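Local coordinates for protein Keto/oxoacid ferredoxin oxidoreductase, gamma subunit (Geobacter sulfurreducens, PDB 3ON3) that probably serves as the gamma subunit of a 2-oxoacid:ferredoxin oxidoreductase, an enzyme that oxidises 2-oxoacids and passes the electrons to ferredoxin, at residues V94-S99 with F115-T120. Numbering follows the deposited sequence.
Sequences VLLVDS and FNIINT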
loop_
_atom_site.group_PDB
_atom_site.type_symbol
_atom_site.label_atom_id
_atom_site.label_comp_id
_atom_site.label_asym_id
_atom_site.label_seq_id
_atom_site.Cartn_x
_atom_site.Cartn_y
_atom_site.Cartn_z
ATOM N N VAL B 94 -6.628 -19.733 9.358
ATOM C CA VAL B 94 -7.490 -18.756 10.012
ATOM C C VAL B 94 -8.453 -18.122 9.018
ATOM O O VAL B 94 -8.045 -17.588 7.988
ATOM C CB VAL B 94 -6.650 -17.655 10.728
ATOM C CG1 VAL B 94 -7.488 -16.413 11.033
ATOM C CG2 VAL B 94 -6.045 -18.209 11.998
ATOM N N LEU B 95 -9.739 -18.194 9.318
ATOM C CA LEU B 95 -10.724 -17.588 8.444
ATOM C C LEU B 95 -11.539 -16.584 9.222
ATOM O O LEU B 95 -12.304 -16.947 10.081
ATOM C CB LEU B 95 -11.629 -18.645 7.814
ATOM C CG LEU B 95 -12.830 -18.087 7.032
ATOM C CD1 LEU B 95 -12.377 -17.154 5.926
ATOM C CD2 LEU B 95 -13.718 -19.195 6.471
ATOM N N LEU B 96 -11.348 -15.307 8.927
ATOM C CA LEU B 96 -12.073 -14.245 9.604
ATOM C C LEU B 96 -12.996 -13.554 8.625
ATOM O O LEU B 96 -12.551 -13.023 7.592
ATOM C CB LEU B 96 -11.095 -13.229 10.206
ATOM C CG LEU B 96 -11.671 -11.919 10.758
ATOM C CD1 LEU B 96 -12.480 -12.156 12.056
ATOM C CD2 LEU B 96 -10.570 -10.907 10.992
ATOM N N VAL B 97 -14.280 -13.550 8.951
ATOM C CA VAL B 97 -15.267 -12.925 8.079
ATOM C C VAL B 97 -16.130 -11.941 8.856
ATOM O O VAL B 97 -16.144 -11.972 10.077
ATOM C CB VAL B 97 -16.157 -13.987 7.368
ATOM C CG1 VAL B 97 -15.288 -15.027 6.672
ATOM C CG2 VAL B 97 -17.108 -14.674 8.355
ATOM N N ASP B 98 -16.823 -11.055 8.148
ATOM C CA ASP B 98 -17.885 -10.275 8.765
ATOM C C ASP B 98 -19.174 -11.099 8.764
ATOM O O ASP B 98 -19.544 -11.687 7.745
ATOM C CB ASP B 98 -18.092 -8.939 8.055
ATOM C CG ASP B 98 -19.278 -8.165 8.614
ATOM O OD1 ASP B 98 -20.406 -8.684 8.563
ATOM O OD2 ASP B 98 -19.093 -7.041 9.111
ATOM N N SER B 99 -19.852 -11.148 9.907
ATOM C CA SER B 99 -20.977 -12.073 10.080
ATOM C C SER B 99 -22.302 -11.566 9.517
ATOM O O SER B 99 -23.203 -12.355 9.230
ATOM C CB SER B 99 -21.147 -12.449 11.553
ATOM O OG SER B 99 -21.449 -11.308 12.329
ATOM N N PHE B 115 -17.649 -12.128 13.258
ATOM C CA PHE B 115 -18.354 -11.135 14.055
ATOM C C PHE B 115 -18.688 -9.926 13.226
ATOM O O PHE B 115 -18.286 -9.836 12.066
ATOM C CB PHE B 115 -17.620 -10.768 15.369
ATOM C CG PHE B 115 -16.407 -9.873 15.207
ATOM C CD1 PHE B 115 -16.527 -8.494 15.323
ATOM C CD2 PHE B 115 -15.142 -10.416 15.014
ATOM C CE1 PHE B 115 -15.413 -7.653 15.220
ATOM C CE2 PHE B 115 -14.009 -9.593 14.906
ATOM C CZ PHE B 115 -14.146 -8.202 15.008
ATOM N N ASN B 116 -19.460 -9.022 13.815
ATOM C CA ASN B 116 -19.939 -7.843 13.110
ATOM C C ASN B 116 -18.859 -6.776 12.945
ATOM O O ASN B 116 -18.975 -5.681 13.476
ATOM C CB ASN B 116 -21.173 -7.268 13.813
ATOM C CG ASN B 116 -20.899 -6.863 15.254
ATOM O OD1 ASN B 116 -19.904 -7.276 15.863
ATOM N ND2 ASN B 116 -21.787 -6.051 15.806
ATOM N N ILE B 117 -17.817 -7.113 12.194
ATOM C CA ILE B 117 -16.685 -6.213 11.962
ATOM C C ILE B 117 -17.092 -4.821 11.500
ATOM O O ILE B 117 -16.656 -3.809 12.055
ATOM C CB ILE B 117 -15.723 -6.780 10.905
ATOM C CG1 ILE B 117 -15.108 -8.096 11.392
ATOM C CG2 ILE B 117 -14.625 -5.772 10.610
ATOM C CD1 ILE B 117 -14.362 -8.899 10.315
ATOM N N ILE B 118 -17.906 -4.775 10.459
ATOM C CA ILE B 118 -18.279 -3.506 9.853
ATOM C C ILE B 118 -19.129 -2.689 10.822
ATOM O O ILE B 118 -18.962 -1.483 10.956
ATOM C CB ILE B 118 -19.014 -3.719 8.501
ATOM C CG1 ILE B 118 -18.002 -3.877 7.363
ATOM C CG2 ILE B 118 -19.855 -2.521 8.174
ATOM C CD1 ILE B 118 -18.069 -5.172 6.631
ATOM N N ASN B 119 -20.022 -3.371 11.521
ATOM C CA ASN B 119 -20.971 -2.722 12.399
ATOM C C ASN B 119 -20.336 -2.315 13.715
ATOM O O ASN B 119 -20.764 -1.356 14.352
ATOM C CB ASN B 119 -22.142 -3.652 12.660
ATOM C CG ASN B 119 -23.428 -2.907 12.844
ATOM O OD1 ASN B 119 -23.843 -2.636 13.972
ATOM N ND2 ASN B 119 -24.067 -2.549 11.735
ATOM N N THR B 120 -19.321 -3.061 14.128
ATOM C CA THR B 120 -18.495 -2.628 15.244
ATOM C C THR B 120 -17.929 -1.247 14.906
ATOM O O THR B 120 -18.123 -0.288 15.653
ATOM C CB THR B 120 -17.343 -3.612 15.530
ATOM O OG1 THR B 120 -17.874 -4.847 16.042
ATOM C CG2 THR B 120 -16.376 -3.011 16.551
#
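At the C-terminal ends of two neighbouring parallel strands, 93-98 and 111-115, Asp-98 and Ser-99 meet the backbone that runs from Phe-115 into the first turn of helix 117-125. The parallel bridge pairs Asp-98 with Phe-115, with a hydrogen bond from Ser-99 N to Phe-115 O at 3.0 Å, the donor standing well above the carbonyl plane. Phe-115 O also takes a CA-H...O contact from Asp-98 CA at 3.4 Å, so this carbonyl oxygen has two neighbours on the strand end.

Beyond the bridge the carboxylate of Asp-98 reaches the helix start. CG lies anti to the backbone N (chi1 175°), and Asp-98 OD2 accepts from Ile-118 N at 2.9 Å with a nearly straight N-H...O angle of 169°. Ile-117 N is also close to OD2, but its angle is too poor for a bond. A negative group facing first-turn amides would be expected to interact favourably with the helix dipole. Ile-118 CD1 lies 3.3 Å from Asp-98 OD2, its side chain crossing that of Asp-98 at about a right angle. OD1 bonds to Leu-101 N, so the one carboxylate joins the helix start to the loop after its own strand.

The apolar part lies on the Leu-96 side. Leu-96 CD1 approaches Phe-115 CE2 at 4.1 Å, obliquely to the ring, while Ile-117 CG1 sits 3.7 Å above one face of the Phe-115 ring, offset toward the rim. Ile-117 CD1 extends back to the strand, 3.6 Å from Val-97 O.

Helix 131-143 packs against this side, Ala-138 touching both Leu-96 and Phe-115. Strand 71-76 flanks 93-98 across the sheet from 111-115, one of the two outermost strands within the chain, and Leu-75 of strand 71-76 touches Leu-96 and Ile-117.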